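Local coordinates for prolyl 4-hydroxylase alpha subunit Fe(2+) 2OG dioxygenase domain-containing protein (Burkholderia ambifaria, PDB 3W20) that is probably a 2-oxoglutarate-dependent dioxygenase acting on N-substituted L-amino acids, modelled here with zinc in its metal site, at residues 10-15 with 193-198; 82-85 with 91-94; 114-119 with 258-263; 161-166 with 205-210. All blocks are in the same frame, centred on the assembly; numbering follows the deposited sequence.

Contact 1 of 4, residues 10-15 with 193-198; sequences MRFGTA and MVMWDN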
# COMPACT_ATOMS: atom_id res chain seq x y z
N MSE A 10 14.91 34.05 -3.23
CA MSE A 10 16.34 33.87 -3.40
C MSE A 10 16.66 33.20 -4.69
O MSE A 10 16.05 32.17 -4.99
CB MSE A 10 16.96 33.02 -2.29
CG MSE A 10 15.90 32.46 -1.35
SE MSE A 10 15.62 33.78 0.11
CE MSE A 10 17.41 33.29 0.50
N ARG A 11 17.62 33.74 -5.45
CA ARG A 11 18.20 33.01 -6.60
C ARG A 11 19.67 32.94 -6.39
O ARG A 11 20.25 33.89 -5.83
CB ARG A 11 17.93 33.83 -7.88
CG ARG A 11 16.57 33.61 -8.46
CD ARG A 11 16.54 32.18 -8.99
NE ARG A 11 16.38 32.11 -10.40
CZ ARG A 11 16.00 31.03 -11.07
NH1 ARG A 11 15.80 29.80 -10.47
NH2 ARG A 11 15.89 31.16 -12.38
N PHE A 12 20.30 31.87 -6.82
CA PHE A 12 21.77 31.73 -6.72
C PHE A 12 22.49 32.99 -7.21
O PHE A 12 22.17 33.53 -8.25
CB PHE A 12 22.32 30.50 -7.51
CG PHE A 12 21.87 29.17 -6.93
CD1 PHE A 12 22.38 28.74 -5.71
CD2 PHE A 12 20.89 28.41 -7.59
CE1 PHE A 12 21.98 27.52 -5.16
CE2 PHE A 12 20.43 27.23 -7.01
CZ PHE A 12 20.94 26.80 -5.78
N GLY A 13 23.50 33.42 -6.42
CA GLY A 13 24.40 34.55 -6.79
C GLY A 13 23.77 35.95 -6.78
O GLY A 13 24.46 36.92 -7.18
N THR A 14 22.54 36.08 -6.30
CA THR A 14 21.73 37.31 -6.41
C THR A 14 21.19 37.77 -5.05
O THR A 14 20.84 36.92 -4.22
CB THR A 14 20.53 36.99 -7.34
OG1 THR A 14 21.03 36.36 -8.52
CG2 THR A 14 19.77 38.19 -7.76
N ALA A 15 21.05 39.09 -4.80
CA ALA A 15 20.46 39.57 -3.53
C ALA A 15 18.99 39.17 -3.46
O ALA A 15 18.35 39.05 -4.51
CB ALA A 15 20.66 41.08 -3.32
N MSE A 193 19.57 25.55 6.73
CA MSE A 193 19.64 24.70 5.51
C MSE A 193 20.63 25.29 4.56
O MSE A 193 20.61 26.53 4.34
CB MSE A 193 18.24 24.63 4.85
CG MSE A 193 18.34 23.63 3.71
SE MSE A 193 16.46 23.61 2.97
CE MSE A 193 16.85 23.84 1.16
N VAL A 194 21.46 24.47 3.96
CA VAL A 194 22.32 24.91 2.89
C VAL A 194 21.76 24.25 1.58
O VAL A 194 21.36 23.09 1.58
CB VAL A 194 23.76 24.47 3.11
CG1 VAL A 194 24.58 24.91 1.94
CG2 VAL A 194 24.24 25.17 4.40
N MSE A 195 21.74 25.02 0.49
CA MSE A 195 21.21 24.51 -0.78
C MSE A 195 22.28 24.85 -1.84
O MSE A 195 22.68 26.06 -1.98
CB MSE A 195 19.81 25.18 -1.05
CG MSE A 195 19.47 24.72 -2.45
SE MSE A 195 17.61 25.44 -2.77
CE MSE A 195 17.80 27.23 -3.06
N TRP A 196 22.80 23.82 -2.58
CA TRP A 196 23.73 24.08 -3.62
C TRP A 196 23.14 24.08 -5.03
O TRP A 196 22.11 23.45 -5.31
CB TRP A 196 24.78 22.99 -3.62
CG TRP A 196 25.67 22.94 -2.37
CD1 TRP A 196 26.95 23.50 -2.20
CD2 TRP A 196 25.39 22.26 -1.11
NE1 TRP A 196 27.45 23.20 -0.95
CE2 TRP A 196 26.59 22.45 -0.26
CE3 TRP A 196 24.39 21.45 -0.66
CZ2 TRP A 196 26.66 21.93 1.03
CZ3 TRP A 196 24.46 20.94 0.65
CH2 TRP A 196 25.59 21.14 1.45
N ASP A 197 23.83 24.81 -5.94
CA ASP A 197 23.51 24.80 -7.37
C ASP A 197 24.08 23.57 -8.05
O ASP A 197 25.06 23.57 -8.87
CB ASP A 197 23.94 26.16 -7.96
CG ASP A 197 23.79 26.21 -9.45
OD1 ASP A 197 22.87 25.56 -9.96
OD2 ASP A 197 24.66 26.85 -10.08
N ASN A 198 23.51 22.44 -7.63
CA ASN A 198 23.97 21.11 -8.07
C ASN A 198 22.76 20.18 -8.04
O ASN A 198 22.08 20.14 -7.05
CB ASN A 198 25.06 20.57 -7.15
CG ASN A 198 25.55 19.20 -7.56
OD1 ASN A 198 24.85 18.18 -7.38
ND2 ASN A 198 26.77 19.15 -8.16
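In the double-stranded beta-helix of this protein, the hairpin loop between strands 4-10 and 17-22 pushes Phe12 against the end of strand 193-196, where Met195, Asp197 and the backbone of Trp196 receive it. The loop contains a type II beta turn from Arg11 to Thr14, closed by a 3.2 Å bond from Thr14 N to Arg11 O, with Gly13 taking the positive phi. Asp197 is the centre of an inverse gamma turn at which the strand gives out. Its CB lies over the middle of the Phe12 ring, 3.5 Å from the centroid and 2° off the normal, a nearly ideal CH-pi contact. With CG anti to the backbone N, the carboxylate continues above the ring, inclined 31° to it, instead of standing upright on it. A different part of the ring meets the strand backbone: Met195 O comes to the edge of the ring in its plane, 3.6 Å from CE1. Phe12 CE1 also lies 3.4 Å from Asp197 N, and CZ lies near the carbonyl carbon of Trp196, whose side chain sets off away from the loop. The selenomethionine side chain of Met195 bends at chi3, and its CE stops 4.2 Å from Phe12 CZ. That same side chain touches Ile228 and Phe240 and comes within about 4 Å of the side chain of His246, a zinc ligand. Arg11 NH1 forms salt bridges with Asp33 and Asp36. Within the turn, Thr14 OG1 donates to Phe12 O at 3.1 Å, approaching 46° out of the carbonyl plane.

Contact 2 of 4, residues 82-85 with 91-94; sequences QREQ and SKAA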
# COMPACT_ATOMS: atom_id res chain seq x y z
N GLN A 82 11.90 4.93 -1.02
CA GLN A 82 12.83 4.89 -2.14
C GLN A 82 14.12 4.16 -1.83
O GLN A 82 14.75 3.74 -2.78
CB GLN A 82 13.22 6.32 -2.56
CG GLN A 82 12.15 7.01 -3.34
CD GLN A 82 12.52 8.46 -3.72
OE1 GLN A 82 13.26 9.10 -3.04
NE2 GLN A 82 11.88 8.97 -4.79
N ARG A 83 14.51 4.04 -0.57
CA ARG A 83 15.75 3.34 -0.25
C ARG A 83 15.64 1.83 -0.40
O ARG A 83 16.66 1.10 -0.52
CB ARG A 83 16.27 3.80 1.11
CG ARG A 83 16.81 5.20 0.97
CD ARG A 83 17.80 5.56 2.07
NE ARG A 83 17.04 6.15 3.16
CZ ARG A 83 16.70 7.44 3.24
NH1 ARG A 83 17.07 8.31 2.29
NH2 ARG A 83 15.98 7.84 4.29
N GLU A 84 14.42 1.30 -0.37
CA GLU A 84 14.27 -0.15 -0.37
C GLU A 84 14.33 -0.77 -1.78
O GLU A 84 13.94 -0.14 -2.78
CB GLU A 84 12.90 -0.50 0.27
CG GLU A 84 12.70 0.04 1.67
CD GLU A 84 13.60 -0.60 2.70
OE1 GLU A 84 14.09 -1.74 2.49
OE2 GLU A 84 13.86 0.07 3.69
N GLN A 85 14.70 -2.07 -1.88
CA GLN A 85 14.81 -2.72 -3.15
C GLN A 85 14.14 -4.09 -3.13
O GLN A 85 14.02 -4.75 -2.02
CB GLN A 85 16.28 -2.92 -3.55
CG GLN A 85 17.10 -1.65 -3.40
CD GLN A 85 18.33 -1.76 -4.27
OE1 GLN A 85 19.41 -1.90 -3.78
NE2 GLN A 85 18.13 -1.72 -5.59
N SER A 91 7.16 -4.84 0.17
CA SER A 91 6.60 -4.91 1.52
C SER A 91 6.56 -3.51 2.12
O SER A 91 5.58 -3.13 2.75
CB SER A 91 7.33 -5.88 2.47
OG SER A 91 8.67 -5.54 2.53
N LYS A 92 7.61 -2.70 1.92
CA LYS A 92 7.54 -1.29 2.43
C LYS A 92 6.50 -0.47 1.71
O LYS A 92 5.91 0.42 2.35
CB LYS A 92 8.89 -0.59 2.38
CG LYS A 92 9.04 0.60 3.31
CD LYS A 92 8.91 0.14 4.76
CE LYS A 92 9.58 1.02 5.80
NZ LYS A 92 11.01 0.68 6.03
N ALA A 93 6.27 -0.72 0.39
CA ALA A 93 5.17 0.01 -0.34
C ALA A 93 3.84 -0.35 0.30
O ALA A 93 2.97 0.50 0.43
CB ALA A 93 5.14 -0.35 -1.85
N ALA A 94 3.67 -1.63 0.69
CA ALA A 94 2.38 -1.99 1.31
C ALA A 94 2.24 -1.16 2.60
O ALA A 94 1.15 -0.67 2.87
CB ALA A 94 2.38 -3.49 1.73
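Glu84 and Lys92 carry the whole contact, burying 46 Å² and 42 Å² respectively against each other. They meet in two places. Near the backbones the aliphatic parts touch, Glu84 CG lying 3.9 Å from Lys92 CB and nearly as close to Lys92 CG. Farther out, Glu84 OE2 and Lys92 NZ form a salt bridge that is long at 3.7 Å and is no hydrogen bond. The two chains cross at a slant, and both are folded. Glu84 kinks at chi2 (-68°), while Lys92 leaves with CG anti to its backbone N, then turns at chi2 and again at chi4, which brings its ammonium group back to the carboxylate. This is a tight connection between two successive helices: Glu84 comes just after helix 78-83, and Lys92 stands in the first turns of the long helix 87-107. The latter helix belongs to the dimer interface. Ser91, Ala93 and Ala94 pack on Ile127, Val90 and Phe97 of the second subunit, and Cys101, farther along it, forms an interchain disulfide. Lys92 also rests on Val76. At such a separation on the protein surface, the attraction between Glu84 OE2 and Lys92 NZ is probably weakened by solvent.

Contact 3 of 4, residues 114-119 with 258-263; sequences RLFSDA and MGLFLI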
# COMPACT_ATOMS: atom_id res chain seq x y z
N ARG A 114 -3.96 22.47 4.58
CA ARG A 114 -4.92 23.40 4.00
C ARG A 114 -4.25 24.67 3.41
O ARG A 114 -4.74 25.26 2.46
CB ARG A 114 -6.01 23.76 5.01
CG ARG A 114 -7.03 22.68 5.23
CD ARG A 114 -8.00 23.12 6.32
NE ARG A 114 -8.93 22.02 6.53
CZ ARG A 114 -10.14 21.93 5.98
NH1 ARG A 114 -10.65 22.91 5.23
NH2 ARG A 114 -10.86 20.83 6.19
N LEU A 115 -3.09 25.06 3.94
CA LEU A 115 -2.34 26.14 3.32
C LEU A 115 -2.17 25.95 1.82
O LEU A 115 -2.46 26.83 1.02
CB LEU A 115 -0.98 26.31 4.02
CG LEU A 115 -0.28 27.62 4.15
CD1 LEU A 115 -1.20 28.66 4.79
CD2 LEU A 115 0.92 27.31 5.04
N PHE A 116 -1.76 24.74 1.43
CA PHE A 116 -1.62 24.43 0.05
C PHE A 116 -2.89 24.01 -0.63
O PHE A 116 -3.09 24.42 -1.78
CB PHE A 116 -0.56 23.28 -0.05
CG PHE A 116 0.73 23.67 0.57
CD1 PHE A 116 1.61 24.46 -0.17
CD2 PHE A 116 1.02 23.37 1.88
CE1 PHE A 116 2.83 24.86 0.38
CE2 PHE A 116 2.24 23.76 2.44
CZ PHE A 116 3.12 24.51 1.71
N SER A 117 -3.77 23.22 0.01
CA SER A 117 -5.00 22.84 -0.73
C SER A 117 -5.82 24.10 -1.13
O SER A 117 -6.34 24.21 -2.24
CB SER A 117 -5.86 21.81 0.03
OG SER A 117 -6.14 22.09 1.37
N ASP A 118 -5.88 25.06 -0.22
CA ASP A 118 -6.55 26.32 -0.48
C ASP A 118 -5.85 27.17 -1.50
O ASP A 118 -6.49 27.72 -2.38
CB ASP A 118 -6.71 27.14 0.82
CG ASP A 118 -7.65 26.49 1.81
OD1 ASP A 118 -8.38 25.56 1.46
OD2 ASP A 118 -7.63 26.84 2.97
N ALA A 119 -4.55 27.33 -1.36
CA ALA A 119 -3.89 28.22 -2.24
C ALA A 119 -3.85 27.70 -3.69
O ALA A 119 -3.92 28.47 -4.64
CB ALA A 119 -2.50 28.53 -1.73
N MSE A 258 7.20 21.03 10.06
CA MSE A 258 6.17 20.24 9.45
C MSE A 258 6.43 20.39 7.98
O MSE A 258 6.63 21.52 7.53
CB MSE A 258 4.97 21.23 9.71
CG MSE A 258 3.65 20.62 9.77
SE MSE A 258 2.70 22.11 10.70
CE MSE A 258 3.33 21.72 12.38
N GLY A 259 6.41 19.32 7.19
CA GLY A 259 6.65 19.58 5.72
C GLY A 259 5.95 18.63 4.74
O GLY A 259 5.40 17.59 5.09
N LEU A 260 5.99 18.99 3.47
CA LEU A 260 5.57 18.08 2.43
C LEU A 260 6.33 18.48 1.15
O LEU A 260 7.21 19.34 1.20
CB LEU A 260 4.07 18.22 2.23
CG LEU A 260 3.45 19.60 2.07
CD1 LEU A 260 3.66 20.28 0.69
CD2 LEU A 260 1.92 19.47 2.36
N PHE A 261 5.98 17.79 0.06
CA PHE A 261 6.50 18.14 -1.25
C PHE A 261 5.32 18.35 -2.20
O PHE A 261 4.19 17.82 -2.03
CB PHE A 261 7.37 16.97 -1.77
CG PHE A 261 8.61 16.80 -0.96
CD1 PHE A 261 9.79 17.51 -1.31
CD2 PHE A 261 8.62 15.91 0.14
CE1 PHE A 261 10.97 17.38 -0.56
CE2 PHE A 261 9.81 15.77 0.89
CZ PHE A 261 10.95 16.52 0.58
N LEU A 262 5.60 19.10 -3.26
CA LEU A 262 4.60 19.40 -4.27
C LEU A 262 5.13 19.08 -5.66
O LEU A 262 6.25 19.38 -5.95
CB LEU A 262 4.34 20.91 -4.23
CG LEU A 262 3.59 21.44 -3.00
CD1 LEU A 262 3.88 22.95 -2.94
CD2 LEU A 262 2.09 21.19 -3.10
N ILE A 263 4.32 18.48 -6.53
CA ILE A 263 4.60 18.46 -7.95
C ILE A 263 3.40 18.97 -8.74
O ILE A 263 2.27 18.83 -8.34
CB ILE A 263 4.98 17.04 -8.48
CG1 ILE A 263 3.95 15.97 -8.01
CG2 ILE A 263 6.36 16.72 -7.93
CD1 ILE A 263 4.26 14.59 -8.62
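A 2.9 Å bond from Asp118 N to Arg114 O spans the helical turn that sends Phe116 towards Leu260 and Leu262 on the neighbouring strand. No hydrogen bond crosses the contact, which is a wholly apolar meeting of one ring with two leucines, all three buried. Leu260 places CD1 over a face of the Phe116 ring, 4.2 Å from the centroid and 13° off the normal, somewhat nearer the rim than the middle. Its other methyl, CD2, comes to 4.0 Å from Phe116 CD2, so both branches of this leucine are used. They reach the ring because CG sits between the backbone N and the carbonyl carbon (chi1 49°), a costly rotamer for leucine. Leu262 works differently: it offers CD1 alone, 3.9 Å from Phe116 CD1 and about as far from CE1, on a slanting approach. The ring thus lies across two leucines that point to the same side of strand 255-265, while Phe261 between them points to the other and touches Asp157, a zinc ligand. Phe112, one turn earlier on the helix, also packs on Leu260, and Met271 touches both Phe116 and Leu262. Leu260 lies about 5 Å, side chain to side chain, from Arg141, a 2-oxoglutarate-binding residue, although no 2-oxoglutarate is bound here. Helix 111-120 packed on a sheet that also bears the metal site is the arrangement of the double-stranded beta-helix dioxygenases.

Contact 4 of 4, residues 161-166 with 205-210; sequences YGRDTV and ALDEMH
Residues 161-166 form an irregular loop that passes the side of helix 203-216, the CA atoms of Arg163 and Asp207 being the nearest across the contact at 8.6 Å. The gap is bridged by one side-on salt bridge. Arg163 NE donates to Asp207 OD2 at 2.8 Å, and NH2 donates to OD1 at 2.9 Å with an almost straight N-H...O angle of 174°, so each carboxylate oxygen has its own nitrogen. Both oxygens are met on their syn sides and both lie near the guanidinium plane. The two flat groups are nevertheless turned 40° against each other, which leaves the donors somewhat out of the carboxylate plane. Arg163 reaches the aspartate with its chain extended as far as CD, CG being anti to the backbone N (chi1 -178°), and then bends at chi3 to present its NE edge. This loop follows the His155 and Asp157 pair that, with His246, makes up the two-histidine, one-carboxylate metal site of the double-stranded beta-helix enzymes. One turn on from Asp207, His210 NE2 is hydrogen-bonded to Pro154 O, tying the same helix to the residue just before His155. The loop also meets the end of helix 78-83, where Arg163 NH1 makes a weak bond to Arg83 O. The paired charges of Arg163 and Asp207 lie at the surface, the Asp207 side chain about 14 Å from the zinc.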
# COMPACT_ATOMS: atom_id res chain seq x y z
N TYR A 161 13.42 9.15 -7.85
CA TYR A 161 14.70 8.62 -7.43
C TYR A 161 14.65 7.39 -6.50
O TYR A 161 15.22 7.38 -5.45
CB TYR A 161 15.57 9.72 -6.83
CG TYR A 161 16.12 10.72 -7.81
CD1 TYR A 161 15.72 10.73 -9.15
CD2 TYR A 161 17.08 11.60 -7.43
CE1 TYR A 161 16.21 11.65 -10.03
CE2 TYR A 161 17.61 12.51 -8.30
CZ TYR A 161 17.19 12.54 -9.60
OH TYR A 161 17.74 13.47 -10.40
N GLY A 162 13.98 6.35 -6.94
CA GLY A 162 14.08 5.04 -6.25
C GLY A 162 15.48 4.44 -6.43
O GLY A 162 16.09 4.51 -7.54
N ARG A 163 15.98 3.85 -5.37
CA ARG A 163 17.25 3.14 -5.52
C ARG A 163 17.14 1.96 -6.45
O ARG A 163 18.10 1.63 -7.16
CB ARG A 163 17.77 2.72 -4.15
CG ARG A 163 19.10 2.01 -4.20
CD ARG A 163 19.56 1.86 -2.75
NE ARG A 163 20.10 3.09 -2.19
CZ ARG A 163 20.03 3.45 -0.89
NH1 ARG A 163 19.49 2.67 0.06
NH2 ARG A 163 20.61 4.57 -0.53
N ASP A 164 16.02 1.25 -6.41
CA ASP A 164 15.82 0.10 -7.30
C ASP A 164 15.27 0.61 -8.60
O ASP A 164 14.06 0.77 -8.70
CB ASP A 164 14.86 -0.89 -6.61
CG ASP A 164 14.66 -2.18 -7.40
OD1 ASP A 164 14.81 -2.14 -8.67
OD2 ASP A 164 14.24 -3.19 -6.78
N THR A 165 16.14 0.86 -9.60
CA THR A 165 15.71 1.58 -10.79
C THR A 165 14.63 0.84 -11.52
O THR A 165 13.69 1.44 -12.07
CB THR A 165 16.90 1.76 -11.78
OG1 THR A 165 18.00 2.22 -11.00
CG2 THR A 165 16.51 2.79 -12.83
N VAL A 166 14.75 -0.49 -11.57
CA VAL A 166 13.82 -1.25 -12.40
C VAL A 166 12.42 -1.32 -11.79
O VAL A 166 11.42 -1.15 -12.48
CB VAL A 166 14.35 -2.68 -12.58
CG1 VAL A 166 13.34 -3.55 -13.29
CG2 VAL A 166 15.63 -2.60 -13.40
N ALA A 205 23.60 8.39 -8.34
CA ALA A 205 24.48 9.56 -8.21
C ALA A 205 24.53 10.08 -6.79
O ALA A 205 25.63 10.34 -6.30
CB ALA A 205 24.15 10.67 -9.22
N LEU A 206 23.39 10.15 -6.08
CA LEU A 206 23.43 10.62 -4.69
C LEU A 206 24.17 9.61 -3.83
O LEU A 206 24.91 10.01 -2.89
CB LEU A 206 22.06 10.71 -4.05
CG LEU A 206 21.20 11.88 -4.41
CD1 LEU A 206 19.84 11.55 -3.85
CD2 LEU A 206 21.80 13.10 -3.72
N ASP A 207 23.95 8.34 -4.15
CA ASP A 207 24.48 7.22 -3.35
C ASP A 207 25.99 7.27 -3.52
O ASP A 207 26.70 7.04 -2.55
CB ASP A 207 23.95 5.87 -3.85
CG ASP A 207 22.58 5.50 -3.28
OD1 ASP A 207 22.14 6.19 -2.35
OD2 ASP A 207 21.96 4.54 -3.77
N GLU A 208 26.50 7.60 -4.71
CA GLU A 208 27.96 7.71 -4.89
C GLU A 208 28.48 8.92 -4.10
O GLU A 208 29.59 8.89 -3.50
CB GLU A 208 28.39 7.73 -6.36
CG GLU A 208 29.90 7.64 -6.54
CD GLU A 208 30.38 7.40 -7.97
OE1 GLU A 208 29.58 7.49 -8.93
OE2 GLU A 208 31.60 7.13 -8.13
N MSE A 209 27.70 10.00 -4.08
CA MSE A 209 28.13 11.19 -3.39
C MSE A 209 28.24 10.94 -1.91
O MSE A 209 29.19 11.42 -1.27
CB MSE A 209 27.30 12.46 -3.67
CG MSE A 209 27.50 12.84 -5.14
SE MSE A 209 25.99 14.03 -5.80
CE MSE A 209 26.19 14.98 -4.24
N HIS A 210 27.31 10.19 -1.36
CA HIS A 210 27.42 9.78 0.03
C HIS A 210 28.71 9.02 0.36
O HIS A 210 29.49 9.41 1.27
CB HIS A 210 26.21 8.98 0.41
CG HIS A 210 24.93 9.79 0.47
ND1 HIS A 210 23.71 9.21 0.52
CD2 HIS A 210 24.70 11.18 0.48
CE1 HIS A 210 22.75 10.16 0.56
NE2 HIS A 210 23.35 11.36 0.54

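Overall arrangement
From the N terminus, residues 10-15 open contact 1, which closes only at 193-198. Within that span contact 2 opens and closes early, joining the end of helix 78-83 to the start of helix 87-107, a local loop inside a long one. Residues 114-119 then open contact 3 and 161-166 open contact 4. Contact 1 closes next, crossing both; contact 4 closes at 205-210, and contact 3, which encloses it, at 258-263. Contacts 1 and 3 tie a hairpin loop and a helix to different strands of the beta core. Contacts 2 and 4 touch, Gln82 O lying 2.9 Å from Arg163 N, a probable hydrogen bond joining helix 78-83 to loop 161-166, which contact 4 ties to helix 203-216.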